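Local coordinates for pentacotripeptide-repeat region of PRORP domain-containing protein (Brachypodium distachyon, PDB 4ME2) that probably binds RNA sequence-specifically, as a chloroplast pentatricopeptide-repeat protein built from helix-turn-helix repeats and linked to group II introns, at residues D117-S128 with K170-K181. Sequence-based numbering, arbitrary orientation.
Sequences DPELYATFVSSS and KLTRLVRALVAK
K181, just past helix 168-180, reaches across to V125 and S128 at the end of helix 118-126 and the turn after it. Its CB lies 4.0 Å from V125 CG1; CG and CD then pass V125 O, a carbonyl already taking bonds from S128 N and S128 OG, and CD also meets S128 OG. A turn about the CB-CG bond of K181 (chi2 -69°) swings CE near S126 O and S128 O, and NZ donates to S128 O at 2.7 Å, with a second bond to S130 OG. With an alanine here, S128 O and S130 OG would probably both lose the ammonium donor, and the V125 flank its methylene cover.

Further along, the axes over 118-126 and 170-180 approach to 7.8 Å at 15°, with A122 CB and A177 CB 4.2 Å apart. V125 divides its methyls, CG1 to A177 and CG2 to L178 CD2 (3.8 Å). L174 is a knob among P118, Y121, A122 and V125, and F146 of helix 133-151 adds to this core. At the N-terminal ends K170 NZ makes a long salt bridge with D117 OD1 (3.5 Å), the atom that also caps E119 N. E119 OE2 pairs with R173 NE at 3.4 Å, a salt bridge of charge alone, well out of the guanidinium plane. Close-packed alanines flanked by larger apolar residues thus join two helices of the array, and the lysine's charge probably offsets the partial negative charge of nearby carbonyls.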
ATOM      1  N   ASP A 117       2.179   2.473   7.379  1.00 27.42           N
ATOM      2  CA  ASP A 117       2.719   3.705   6.837  1.00 27.14           C
ATOM      3  C   ASP A 117       2.310   3.760   5.369  1.00 26.58           C
ATOM      4  O   ASP A 117       2.846   3.007   4.554  1.00 25.27           O
ATOM      5  CB  ASP A 117       4.245   3.732   6.994  1.00 28.60           C
ATOM      6  CG  ASP A 117       4.889   4.968   6.384  1.00 29.28           C
ATOM      7  OD1 ASP A 117       4.178   5.923   6.011  1.00 30.17           O
ATOM      8  OD2 ASP A 117       6.134   4.984   6.282  1.00 31.22           O
ATOM      9  N   PRO A 118       1.344   4.633   5.034  1.00 25.89           N
ATOM     10  CA  PRO A 118       0.912   4.736   3.641  1.00 25.55           C
ATOM     11  C   PRO A 118       2.036   5.157   2.698  1.00 24.86           C
ATOM     12  O   PRO A 118       1.976   4.857   1.510  1.00 23.59           O
ATOM     13  CB  PRO A 118      -0.180   5.813   3.682  1.00 26.34           C
ATOM     14  CG  PRO A 118      -0.646   5.842   5.096  1.00 25.97           C
ATOM     15  CD  PRO A 118       0.551   5.504   5.925  1.00 26.73           C
ATOM     16  N   GLU A 119       3.044   5.851   3.215  1.00 24.72           N
ATOM     17  CA  GLU A 119       4.167   6.274   2.386  1.00 25.04           C
ATOM     18  C   GLU A 119       5.045   5.082   1.996  1.00 23.58           C
ATOM     19  O   GLU A 119       5.562   5.030   0.877  1.00 22.94           O
ATOM     20  CB  GLU A 119       4.977   7.386   3.070  1.00 27.48           C
ATOM     21  CG  GLU A 119       6.018   8.028   2.165  1.00 29.27           C
ATOM     22  CD  GLU A 119       6.472   9.395   2.644  1.00 31.33           C
ATOM     23  OE1 GLU A 119       6.002   9.849   3.711  1.00 32.93           O
ATOM     24  OE2 GLU A 119       7.297  10.016   1.947  1.00 32.13           O
ATOM     25  N   LEU A 120       5.198   4.122   2.904  1.00 22.44           N
ATOM     26  CA  LEU A 120       5.921   2.896   2.581  1.00 21.70           C
ATOM     27  C   LEU A 120       5.137   2.133   1.519  1.00 20.88           C
ATOM     28  O   LEU A 120       5.705   1.653   0.525  1.00 20.07           O
ATOM     29  CB  LEU A 120       6.114   2.023   3.822  1.00 22.32           C
ATOM     30  CG  LEU A 120       6.796   0.673   3.572  1.00 22.07           C
ATOM     31  CD1 LEU A 120       8.144   0.851   2.877  1.00 22.66           C
ATOM     32  CD2 LEU A 120       6.953  -0.094   4.876  1.00 22.71           C
ATOM     33  N   TYR A 121       3.828   2.037   1.717  1.00 19.88           N
ATOM     34  CA  TYR A 121       2.985   1.412   0.701  1.00 19.30           C
ATOM     35  C   TYR A 121       3.118   2.129  -0.647  1.00 19.16           C
ATOM     36  O   TYR A 121       3.153   1.485  -1.698  1.00 17.77           O
ATOM     37  CB  TYR A 121       1.521   1.349   1.142  1.00 19.51           C
ATOM     38  CG  TYR A 121       1.259   0.475   2.355  1.00 19.51           C
ATOM     39  CD1 TYR A 121       2.118  -0.579   2.700  1.00 19.50           C
ATOM     40  CD2 TYR A 121       0.142   0.699   3.159  1.00 19.98           C
ATOM     41  CE1 TYR A 121       1.865  -1.380   3.808  1.00 19.70           C
ATOM     42  CE2 TYR A 121      -0.121  -0.098   4.267  1.00 19.79           C
ATOM     43  CZ  TYR A 121       0.739  -1.128   4.594  1.00 19.27           C
ATOM     44  OH  TYR A 121       0.473  -1.916   5.700  1.00 19.73           O
ATOM     45  N   ALA A 122       3.191   3.460  -0.617  1.00 19.11           N
ATOM     46  CA  ALA A 122       3.354   4.237  -1.842  1.00 19.35           C
ATOM     47  C   ALA A 122       4.620   3.826  -2.586  1.00 19.57           C
ATOM     48  O   ALA A 122       4.607   3.721  -3.811  1.00 19.67           O
ATOM     49  CB  ALA A 122       3.360   5.734  -1.546  1.00 19.77           C
ATOM     50  N   THR A 123       5.698   3.574  -1.844  1.00 19.72           N
ATOM     51  CA  THR A 123       6.958   3.133  -2.444  1.00 19.89           C
ATOM     52  C   THR A 123       6.827   1.770  -3.142  1.00 19.45           C
ATOM     53  O   THR A 123       7.355   1.576  -4.243  1.00 19.78           O
ATOM     54  CB  THR A 123       8.105   3.152  -1.416  1.00 20.90           C
ATOM     55  OG1 THR A 123       8.353   4.514  -1.038  1.00 22.67           O
ATOM     56  CG2 THR A 123       9.381   2.566  -2.012  1.00 22.30           C
ATOM     57  N   PHE A 124       6.105   0.838  -2.523  1.00 18.50           N
ATOM     58  CA  PHE A 124       5.842  -0.447  -3.170  1.00 18.30           C
ATOM     59  C   PHE A 124       4.981  -0.291  -4.419  1.00 18.29           C
ATOM     60  O   PHE A 124       5.157  -1.016  -5.393  1.00 17.97           O
ATOM     61  CB  PHE A 124       5.223  -1.441  -2.183  1.00 18.63           C
ATOM     62  CG  PHE A 124       6.240  -2.175  -1.364  1.00 19.29           C
ATOM     63  CD1 PHE A 124       6.747  -3.393  -1.802  1.00 20.04           C
ATOM     64  CD2 PHE A 124       6.722  -1.638  -0.172  1.00 19.37           C
ATOM     65  CE1 PHE A 124       7.700  -4.075  -1.059  1.00 19.95           C
ATOM     66  CE2 PHE A 124       7.679  -2.317   0.576  1.00 20.28           C
ATOM     67  CZ  PHE A 124       8.167  -3.537   0.128  1.00 20.49           C
ATOM     68  N   VAL A 125       4.055   0.664  -4.403  1.00 17.77           N
ATOM     69  CA  VAL A 125       3.224   0.909  -5.575  1.00 18.12           C
ATOM     70  C   VAL A 125       4.066   1.440  -6.738  1.00 19.04           C
ATOM     71  O   VAL A 125       4.003   0.916  -7.856  1.00 19.36           O
ATOM     72  CB  VAL A 125       2.065   1.884  -5.275  1.00 17.52           C
ATOM     73  CG1 VAL A 125       1.303   2.226  -6.549  1.00 17.71           C
ATOM     74  CG2 VAL A 125       1.114   1.287  -4.244  1.00 17.45           C
ATOM     75  N   SER A 126       4.848   2.483  -6.464  1.00 19.98           N
ATOM     76  CA  SER A 126       5.667   3.138  -7.488  1.00 20.63           C
ATOM     77  C   SER A 126       6.751   2.234  -8.075  1.00 20.65           C
ATOM     78  O   SER A 126       7.118   2.377  -9.244  1.00 21.45           O
ATOM     79  CB  SER A 126       6.289   4.416  -6.923  1.00 21.42           C
ATOM     80  OG  SER A 126       5.269   5.339  -6.579  1.00 24.42           O
ATOM     81  N   SER A 127       7.248   1.306  -7.266  1.00 20.25           N
ATOM     82  CA  SER A 127       8.318   0.400  -7.679  1.00 20.11           C
ATOM     83  C   SER A 127       7.792  -0.888  -8.303  1.00 20.11           C
ATOM     84  O   SER A 127       8.582  -1.711  -8.769  1.00 20.73           O
ATOM     85  CB  SER A 127       9.248   0.085  -6.498  1.00 20.88           C
ATOM     86  OG  SER A 127       8.577  -0.651  -5.481  1.00 20.02           O
ATOM     87  N   SER A 128       6.473  -1.073  -8.321  1.00 20.10           N
ATOM     88  CA  SER A 128       5.909  -2.271  -8.946  1.00 20.70           C
ATOM     89  C   SER A 128       6.086  -2.163 -10.450  1.00 21.74           C
ATOM     90  O   SER A 128       6.109  -1.061 -10.987  1.00 22.00           O
ATOM     91  CB  SER A 128       4.427  -2.454  -8.605  1.00 20.17           C
ATOM     92  OG  SER A 128       3.620  -1.438  -9.166  1.00 20.20           O
ATOM     93  N   LYS A 170       0.877  11.755   3.614  1.00 27.84           N
ATOM     94  CA  LYS A 170       1.260  10.383   3.304  1.00 27.22           C
ATOM     95  C   LYS A 170       0.133   9.638   2.593  1.00 26.03           C
ATOM     96  O   LYS A 170       0.384   8.861   1.667  1.00 24.35           O
ATOM     97  CB  LYS A 170       1.678   9.646   4.572  1.00 28.61           C
ATOM     98  CG  LYS A 170       2.978  10.158   5.165  1.00 29.64           C
ATOM     99  CD  LYS A 170       3.265   9.496   6.500  1.00 31.46           C
ATOM    100  CE  LYS A 170       4.757   9.270   6.679  1.00 33.06           C
ATOM    101  NZ  LYS A 170       5.040   8.636   7.997  1.00 35.32           N
ATOM    102  N   LEU A 171      -1.104   9.875   3.013  1.00 24.98           N
ATOM    103  CA  LEU A 171      -2.248   9.261   2.341  1.00 24.15           C
ATOM    104  C   LEU A 171      -2.319   9.711   0.884  1.00 23.52           C
ATOM    105  O   LEU A 171      -2.620   8.912  -0.013  1.00 22.17           O
ATOM    106  CB  LEU A 171      -3.552   9.596   3.066  1.00 25.01           C
ATOM    107  CG  LEU A 171      -4.788   8.831   2.588  1.00 25.17           C
ATOM    108  CD1 LEU A 171      -4.710   7.366   2.998  1.00 26.38           C
ATOM    109  CD2 LEU A 171      -6.059   9.479   3.116  1.00 26.81           C
ATOM    110  N   THR A 172      -2.030  10.988   0.644  1.00 23.44           N
ATOM    111  CA  THR A 172      -2.092  11.537  -0.710  1.00 23.28           C
ATOM    112  C   THR A 172      -0.974  10.960  -1.579  1.00 22.76           C
ATOM    113  O   THR A 172      -1.164  10.734  -2.778  1.00 21.96           O
ATOM    114  CB  THR A 172      -2.062  13.083  -0.711  1.00 23.68           C
ATOM    115  OG1 THR A 172      -3.141  13.581   0.095  1.00 24.12           O
ATOM    116  CG2 THR A 172      -2.229  13.625  -2.130  1.00 24.21           C
ATOM    117  N   ARG A 173       0.185  10.722  -0.968  1.00 23.08           N
ATOM    118  CA  ARG A 173       1.307  10.079  -1.651  1.00 23.15           C
ATOM    119  C   ARG A 173       0.923   8.701  -2.173  1.00 21.11           C
ATOM    120  O   ARG A 173       1.254   8.354  -3.308  1.00 20.81           O
ATOM    121  CB  ARG A 173       2.519   9.943  -0.727  1.00 25.50           C
ATOM    122  CG  ARG A 173       3.314  11.224  -0.546  1.00 29.03           C
ATOM    123  CD  ARG A 173       4.707  10.960   0.010  1.00 31.62           C
ATOM    124  NE  ARG A 173       5.600  10.326  -0.962  1.00 33.89           N
ATOM    125  CZ  ARG A 173       6.177  10.956  -1.984  1.00 35.17           C
ATOM    126  NH1 ARG A 173       5.953  12.249  -2.198  1.00 35.95           N
ATOM    127  NH2 ARG A 173       6.976  10.286  -2.806  1.00 36.30           N
ATOM    128  N   LEU A 174       0.238   7.922  -1.339  1.00 20.40           N
ATOM    129  CA  LEU A 174      -0.245   6.605  -1.754  1.00 19.30           C
ATOM    130  C   LEU A 174      -1.248   6.725  -2.903  1.00 18.97           C
ATOM    131  O   LEU A 174      -1.169   5.982  -3.889  1.00 17.95           O
ATOM    132  CB  LEU A 174      -0.852   5.851  -0.571  1.00 19.27           C
ATOM    133  CG  LEU A 174      -1.556   4.530  -0.902  1.00 18.61           C
ATOM    134  CD1 LEU A 174      -0.613   3.533  -1.564  1.00 18.63           C
ATOM    135  CD2 LEU A 174      -2.156   3.924   0.357  1.00 18.65           C
ATOM    136  N   VAL A 175      -2.176   7.672  -2.789  1.00 19.29           N
ATOM    137  CA  VAL A 175      -3.198   7.853  -3.818  1.00 19.32           C
ATOM    138  C   VAL A 175      -2.566   8.314  -5.141  1.00 19.10           C
ATOM    139  O   VAL A 175      -2.923   7.825  -6.210  1.00 18.51           O
ATOM    140  CB  VAL A 175      -4.315   8.820  -3.354  1.00 19.81           C
ATOM    141  CG1 VAL A 175      -5.186   9.228  -4.530  1.00 19.97           C
ATOM    142  CG2 VAL A 175      -5.158   8.181  -2.255  1.00 20.22           C
ATOM    143  N   ARG A 176      -1.618   9.248  -5.060  1.00 19.26           N
ATOM    144  CA  ARG A 176      -0.833   9.679  -6.223  1.00 19.90           C
ATOM    145  C   ARG A 176      -0.148   8.493  -6.896  1.00 18.75           C
ATOM    146  O   ARG A 176      -0.154   8.357  -8.124  1.00 18.62           O
ATOM    147  CB  ARG A 176       0.271  10.641  -5.778  1.00 22.66           C
ATOM    148  CG  ARG A 176       0.089  12.108  -6.119  1.00 26.42           C
ATOM    149  CD  ARG A 176       1.291  12.902  -5.598  1.00 28.21           C
ATOM    150  NE  ARG A 176       2.423  12.918  -6.527  1.00 31.14           N
ATOM    151  CZ  ARG A 176       3.577  13.540  -6.299  1.00 32.50           C
ATOM    152  NH1 ARG A 176       3.771  14.197  -5.164  1.00 34.27           N
ATOM    153  NH2 ARG A 176       4.546  13.501  -7.202  1.00 34.16           N
ATOM    154  N   ALA A 177       0.468   7.646  -6.077  1.00 18.65           N
ATOM    155  CA  ALA A 177       1.216   6.510  -6.606  1.00 18.14           C
ATOM    156  C   ALA A 177       0.271   5.541  -7.302  1.00 18.18           C
ATOM    157  O   ALA A 177       0.573   5.047  -8.386  1.00 18.27           O
ATOM    158  CB  ALA A 177       2.001   5.812  -5.502  1.00 18.16           C
ATOM    159  N   LEU A 178      -0.883   5.288  -6.692  1.00 17.76           N
ATOM    160  CA  LEU A 178      -1.849   4.355  -7.275  1.00 17.52           C
ATOM    161  C   LEU A 178      -2.366   4.853  -8.620  1.00 18.26           C
ATOM    162  O   LEU A 178      -2.442   4.095  -9.584  1.00 18.19           O
ATOM    163  CB  LEU A 178      -3.014   4.110  -6.318  1.00 17.19           C
ATOM    164  CG  LEU A 178      -2.683   3.295  -5.065  1.00 16.71           C
ATOM    165  CD1 LEU A 178      -3.796   3.407  -4.032  1.00 17.07           C
ATOM    166  CD2 LEU A 178      -2.418   1.841  -5.427  1.00 17.36           C
ATOM    167  N   VAL A 179      -2.728   6.129  -8.683  1.00 17.95           N
ATOM    168  CA  VAL A 179      -3.221   6.706  -9.926  1.00 19.19           C
ATOM    169  C   VAL A 179      -2.145   6.650 -11.024  1.00 19.02           C
ATOM    170  O   VAL A 179      -2.423   6.213 -12.144  1.00 19.61           O
ATOM    171  CB  VAL A 179      -3.767   8.128  -9.708  1.00 19.85           C
ATOM    172  CG1 VAL A 179      -3.927   8.840 -11.030  1.00 21.04           C
ATOM    173  CG2 VAL A 179      -5.100   8.063  -8.960  1.00 20.05           C
ATOM    174  N   ALA A 180      -0.916   7.043 -10.699  1.00 19.28           N
ATOM    175  CA  ALA A 180       0.174   6.981 -11.680  1.00 19.26           C
ATOM    176  C   ALA A 180       0.415   5.557 -12.212  1.00 20.04           C
ATOM    177  O   ALA A 180       0.715   5.370 -13.395  1.00 20.12           O
ATOM    178  CB  ALA A 180       1.458   7.588 -11.114  1.00 19.44           C
ATOM    179  N   LYS A 181       0.257   4.562 -11.338  1.00 19.74           N
ATOM    180  CA  LYS A 181       0.443   3.161 -11.714  1.00 20.36           C
ATOM    181  C   LYS A 181      -0.757   2.560 -12.425  1.00 20.53           C
ATOM    182  O   LYS A 181      -0.722   1.389 -12.807  1.00 21.89           O
ATOM    183  CB  LYS A 181       0.778   2.315 -10.490  1.00 20.99           C
ATOM    184  CG  LYS A 181       2.258   2.256 -10.200  1.00 22.45           C
ATOM    185  CD  LYS A 181       2.985   1.465 -11.271  1.00 22.65           C
ATOM    186  CE  LYS A 181       4.467   1.709 -11.142  1.00 23.72           C
ATOM    187  NZ  LYS A 181       5.219   1.154 -12.294  1.00 23.97           N
TER
HETATM  188  O   HOH W   1       6.543   7.586  -1.148  1.00 45.37           O
HETATM  189  O   HOH W   2       3.378   5.166  -8.961  1.00 23.31           O